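Local coordinates for maltose/maltodextrin-binding protein (Thermus thermophilus, PDB 2GH9) that binds maltotriose and probably serves as the extracellular solute-binding component of a maltodextrin uptake system in this thermophile, at residues V67-G80 / E97-P109. Sequence-based numbering, arbitrary orientation.
Sequences VGEMAQAGVLEPVG and EAFTFGGRLMGLP
The CA of Gly68 sits over the centre of one face of the Phe101 ring, 3.6 Å from the centroid and only 8° off the ring normal, a CH-pi contact in which helix 67-72 presents bare backbone to the aromatic face. Phe101 reaches the helix because its CG is anti to the backbone N (chi1 -165°). Next to it Ala71 CB meets Phe101 CD2 at 3.6 Å. Replacing Phe101 with alanine removes the ring, which would probably leave Gly68 CA without its aromatic cover and open a gap beside Ala71. The two methyls of Val67 divide the work: CG1 lies against the CB atoms of Phe101 and Met106, while CG2 approaches Phe99 CD1 at 3.6 Å, the two side chains crossing at about a right angle. Met106, bent at chi2 and chi3, curls its CE methyl onto Leu76 CB, with Pro78 CG alongside.

Against this tight, mostly buried part stands a looser exposed rim: Gln72 CG stays 4.2 Å from Phe101 CE2, and Arg104 NH1 4.3 Å from Pro78 CG. Val79 N donates to Leu105 O at 3.2 Å, nearly straight at 170°. One water bridges Glu77 O and Met106 O; another joins Gly80 N to Leu105 O. In the same region Val79 CG2 meets Leu108 CD2 at 3.6 Å.

Strand 104-113, which follows the type I' turn, pairs antiparallel with strand 265-273, on which Leu76 also rests; bound glucose lies about 10 Å from the Phe99 side chain. The helix is thus held to the hairpin by apolar and CH-pi packing, directional bonding being confined to the backbone of 77-80 with Leu105 and Met106.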
loop_
_atom_site.group_PDB
_atom_site.type_symbol
_atom_site.label_atom_id
_atom_site.label_comp_id
_atom_site.label_asym_id
_atom_site.label_seq_id
_atom_site.Cartn_x
_atom_site.Cartn_y
_atom_site.Cartn_z
ATOM N N VAL A 67 -5.042 -9.920 5.954
ATOM C CA VAL A 67 -5.472 -10.388 7.289
ATOM C C VAL A 67 -6.476 -11.549 7.249
ATOM O O VAL A 67 -6.243 -12.590 7.899
ATOM C CB VAL A 67 -5.958 -9.211 8.198
ATOM C CG1 VAL A 67 -6.776 -9.694 9.420
ATOM C CG2 VAL A 67 -4.752 -8.408 8.674
ATOM N N GLY A 68 -7.543 -11.396 6.472
ATOM C CA GLY A 68 -8.553 -12.451 6.321
ATOM C C GLY A 68 -7.996 -13.780 5.845
ATOM O O GLY A 68 -8.268 -14.793 6.456
ATOM N N GLU A 69 -7.211 -13.781 4.762
ATOM C CA GLU A 69 -6.586 -15.001 4.258
ATOM C C GLU A 69 -5.614 -15.650 5.250
ATOM O O GLU A 69 -5.573 -16.882 5.377
ATOM C CB GLU A 69 -5.854 -14.726 2.948
ATOM C CG GLU A 69 -5.182 -15.924 2.336
ATOM C CD GLU A 69 -4.426 -15.609 1.085
ATOM O OE1 GLU A 69 -4.510 -14.456 0.587
ATOM O OE2 GLU A 69 -3.746 -16.525 0.588
ATOM N N MET A 70 -4.792 -14.829 5.906
ATOM C CA MET A 70 -3.843 -15.331 6.885
ATOM C C MET A 70 -4.541 -15.889 8.142
ATOM O O MET A 70 -4.148 -16.948 8.652
ATOM C CB MET A 70 -2.843 -14.233 7.274
ATOM C CG MET A 70 -1.872 -13.889 6.158
ATOM S SD MET A 70 -0.632 -12.686 6.678
ATOM C CE MET A 70 0.841 -13.673 6.752
ATOM N N ALA A 71 -5.553 -15.162 8.624
ATOM C CA ALA A 71 -6.339 -15.561 9.778
ATOM C C ALA A 71 -7.056 -16.899 9.528
ATOM O O ALA A 71 -7.033 -17.804 10.386
ATOM C CB ALA A 71 -7.332 -14.445 10.166
ATOM N N GLN A 72 -7.641 -17.048 8.344
ATOM C CA GLN A 72 -8.211 -18.344 7.930
ATOM C C GLN A 72 -7.198 -19.472 7.831
ATOM O O GLN A 72 -7.566 -20.624 8.031
ATOM C CB GLN A 72 -8.914 -18.223 6.583
ATOM C CG GLN A 72 -10.255 -17.562 6.661
ATOM C CD GLN A 72 -11.128 -17.909 5.477
ATOM O OE1 GLN A 72 -10.626 -18.169 4.369
ATOM N NE2 GLN A 72 -12.447 -17.920 5.697
ATOM N N ALA A 73 -5.937 -19.167 7.499
ATOM C CA ALA A 73 -4.885 -20.180 7.478
ATOM C C ALA A 73 -4.405 -20.501 8.890
ATOM O O ALA A 73 -3.520 -21.336 9.080
ATOM C CB ALA A 73 -3.706 -19.726 6.611
ATOM N N GLY A 74 -4.970 -19.822 9.871
ATOM C CA GLY A 74 -4.663 -20.073 11.275
ATOM C C GLY A 74 -3.298 -19.567 11.689
ATOM O O GLY A 74 -2.836 -19.887 12.784
ATOM N N VAL A 75 -2.653 -18.742 10.850
ATOM C CA VAL A 75 -1.224 -18.458 11.052
ATOM C C VAL A 75 -0.934 -17.226 11.875
ATOM O O VAL A 75 0.233 -16.975 12.199
ATOM C CB VAL A 75 -0.436 -18.393 9.706
ATOM C CG1 VAL A 75 -0.499 -19.752 9.017
ATOM C CG2 VAL A 75 -0.937 -17.229 8.793
ATOM N N LEU A 76 -1.978 -16.469 12.218
ATOM C CA LEU A 76 -1.842 -15.212 12.974
ATOM C C LEU A 76 -2.193 -15.425 14.440
ATOM O O LEU A 76 -3.218 -16.019 14.759
ATOM C CB LEU A 76 -2.769 -14.113 12.421
ATOM C CG LEU A 76 -2.568 -13.616 10.976
ATOM C CD1 LEU A 76 -3.461 -12.405 10.690
ATOM C CD2 LEU A 76 -1.121 -13.327 10.666
ATOM N N GLU A 77 -1.332 -14.933 15.325
ATOM C CA GLU A 77 -1.626 -14.901 16.757
ATOM C C GLU A 77 -2.580 -13.734 17.062
ATOM O O GLU A 77 -2.276 -12.562 16.764
ATOM C CB GLU A 77 -0.319 -14.829 17.575
ATOM C CG GLU A 77 -0.469 -14.689 19.112
ATOM C CD GLU A 77 -1.045 -15.928 19.824
ATOM O OE1 GLU A 77 -1.244 -16.976 19.187
ATOM O OE2 GLU A 77 -1.279 -15.846 21.046
ATOM N N PRO A 78 -3.763 -14.041 17.641
ATOM C CA PRO A 78 -4.598 -12.972 18.206
ATOM C C PRO A 78 -3.823 -12.177 19.263
ATOM O O PRO A 78 -3.205 -12.775 20.143
ATOM C CB PRO A 78 -5.757 -13.738 18.851
ATOM C CG PRO A 78 -5.817 -15.011 18.096
ATOM C CD PRO A 78 -4.386 -15.363 17.819
ATOM N N VAL A 79 -3.863 -10.844 19.182
ATOM C CA VAL A 79 -3.002 -10.010 20.013
ATOM C C VAL A 79 -3.741 -9.162 21.065
ATOM O O VAL A 79 -3.100 -8.491 21.889
ATOM C CB VAL A 79 -2.063 -9.105 19.138
ATOM C CG1 VAL A 79 -1.181 -9.970 18.261
ATOM C CG2 VAL A 79 -2.863 -8.109 18.278
ATOM N N GLY A 80 -5.073 -9.196 21.036
ATOM C CA GLY A 80 -5.889 -8.369 21.918
ATOM C C GLY A 80 -5.616 -8.615 23.389
ATOM O O GLY A 80 -5.581 -7.677 24.183
ATOM N N GLU A 97 -10.073 -1.489 12.633
ATOM C CA GLU A 97 -10.936 -2.290 11.771
ATOM C C GLU A 97 -10.134 -3.059 10.725
ATOM O O GLU A 97 -10.460 -4.203 10.416
ATOM C CB GLU A 97 -11.991 -1.419 11.069
ATOM C CG GLU A 97 -13.070 -0.828 11.982
ATOM C CD GLU A 97 -13.896 0.271 11.294
ATOM O OE1 GLU A 97 -14.843 -0.060 10.531
ATOM O OE2 GLU A 97 -13.602 1.473 11.511
ATOM N N ALA A 98 -9.088 -2.436 10.171
ATOM C CA ALA A 98 -8.246 -3.099 9.159
ATOM C C ALA A 98 -7.640 -4.416 9.688
ATOM O O ALA A 98 -7.522 -5.388 8.950
ATOM C CB ALA A 98 -7.134 -2.164 8.698
ATOM N N PHE A 99 -7.253 -4.439 10.964
ATOM C CA PHE A 99 -6.609 -5.619 11.537
ATOM C C PHE A 99 -7.515 -6.478 12.400
ATOM O O PHE A 99 -7.033 -7.375 13.100
ATOM C CB PHE A 99 -5.333 -5.209 12.288
ATOM C CG PHE A 99 -4.144 -5.181 11.399
ATOM C CD1 PHE A 99 -3.347 -6.297 11.260
ATOM C CD2 PHE A 99 -3.872 -4.057 10.616
ATOM C CE1 PHE A 99 -2.274 -6.286 10.389
ATOM C CE2 PHE A 99 -2.802 -4.044 9.737
ATOM C CZ PHE A 99 -2.008 -5.143 9.620
ATOM N N THR A 100 -8.824 -6.215 12.319
ATOM C CA THR A 100 -9.847 -7.016 13.002
ATOM C C THR A 100 -10.497 -7.993 12.012
ATOM O O THR A 100 -10.931 -7.611 10.914
ATOM C CB THR A 100 -10.881 -6.119 13.688
ATOM O OG1 THR A 100 -10.225 -5.331 14.688
ATOM C CG2 THR A 100 -12.015 -6.940 14.345
ATOM N N PHE A 101 -10.491 -9.265 12.394
ATOM C CA PHE A 101 -11.101 -10.336 11.619
ATOM C C PHE A 101 -11.690 -11.412 12.548
ATOM O O PHE A 101 -11.053 -11.841 13.511
ATOM C CB PHE A 101 -10.086 -10.959 10.672
ATOM C CG PHE A 101 -10.713 -11.813 9.606
ATOM C CD1 PHE A 101 -11.409 -11.221 8.553
ATOM C CD2 PHE A 101 -10.642 -13.204 9.674
ATOM C CE1 PHE A 101 -12.005 -11.993 7.578
ATOM C CE2 PHE A 101 -11.226 -13.992 8.699
ATOM C CZ PHE A 101 -11.903 -13.390 7.643
ATOM N N GLY A 102 -12.908 -11.844 12.252
ATOM C CA GLY A 102 -13.617 -12.780 13.128
ATOM C C GLY A 102 -13.926 -12.161 14.484
ATOM O O GLY A 102 -13.997 -12.869 15.496
ATOM N N GLY A 103 -14.104 -10.842 14.506
ATOM C CA GLY A 103 -14.297 -10.103 15.755
ATOM C C GLY A 103 -13.069 -9.966 16.652
ATOM O O GLY A 103 -13.183 -9.515 17.798
ATOM N N ARG A 104 -11.896 -10.332 16.140
ATOM C CA ARG A 104 -10.677 -10.266 16.924
ATOM C C ARG A 104 -9.609 -9.419 16.258
ATOM O O ARG A 104 -9.511 -9.368 15.025
ATOM C CB ARG A 104 -10.125 -11.665 17.124
ATOM C CG ARG A 104 -11.104 -12.597 17.810
ATOM C CD ARG A 104 -10.396 -13.815 18.280
ATOM N NE ARG A 104 -11.329 -14.904 18.520
ATOM C CZ ARG A 104 -10.984 -16.069 19.061
ATOM N NH1 ARG A 104 -9.715 -16.296 19.425
ATOM N NH2 ARG A 104 -11.916 -17.009 19.234
ATOM N N LEU A 105 -8.802 -8.775 17.090
ATOM C CA LEU A 105 -7.634 -8.037 16.626
ATOM C C LEU A 105 -6.507 -9.033 16.301
ATOM O O LEU A 105 -6.064 -9.780 17.171
ATOM C CB LEU A 105 -7.196 -7.035 17.679
ATOM C CG LEU A 105 -6.196 -5.980 17.204
ATOM C CD1 LEU A 105 -6.827 -5.010 16.217
ATOM C CD2 LEU A 105 -5.630 -5.242 18.414
ATOM N N MET A 106 -6.061 -9.035 15.040
ATOM C CA MET A 106 -5.131 -10.036 14.522
ATOM C C MET A 106 -3.699 -9.512 14.257
ATOM O O MET A 106 -2.850 -10.216 13.717
ATOM C CB MET A 106 -5.733 -10.672 13.269
ATOM C CG MET A 106 -7.136 -11.332 13.499
ATOM S SD MET A 106 -7.140 -12.516 14.899
ATOM C CE MET A 106 -5.995 -13.757 14.311
ATOM N N GLY A 107 -3.437 -8.285 14.671
ATOM C CA GLY A 107 -2.101 -7.703 14.579
ATOM C C GLY A 107 -2.129 -6.333 15.204
ATOM O O GLY A 107 -3.182 -5.851 15.613
ATOM N N LEU A 108 -0.965 -5.720 15.328
ATOM C CA LEU A 108 -0.855 -4.382 15.917
ATOM C C LEU A 108 -0.750 -3.377 14.787
ATOM O O LEU A 108 0.269 -3.377 14.101
ATOM C CB LEU A 108 0.385 -4.270 16.794
ATOM C CG LEU A 108 0.529 -5.305 17.914
ATOM C CD1 LEU A 108 1.799 -5.014 18.694
ATOM C CD2 LEU A 108 -0.689 -5.289 18.804
ATOM N N PRO A 109 -1.801 -2.540 14.586
ATOM C CA PRO A 109 -1.794 -1.550 13.526
ATOM C C PRO A 109 -0.749 -0.478 13.804
ATOM O O PRO A 109 -0.661 0.037 14.933
ATOM C CB PRO A 109 -3.208 -0.943 13.574
ATOM C CG PRO A 109 -4.016 -1.846 14.409
ATOM C CD PRO A 109 -3.057 -2.481 15.361
HETATM O O HOH W 1 -0.775 -11.328 15.112
HETATM O O HOH W 2 -7.000 -10.607 19.525
#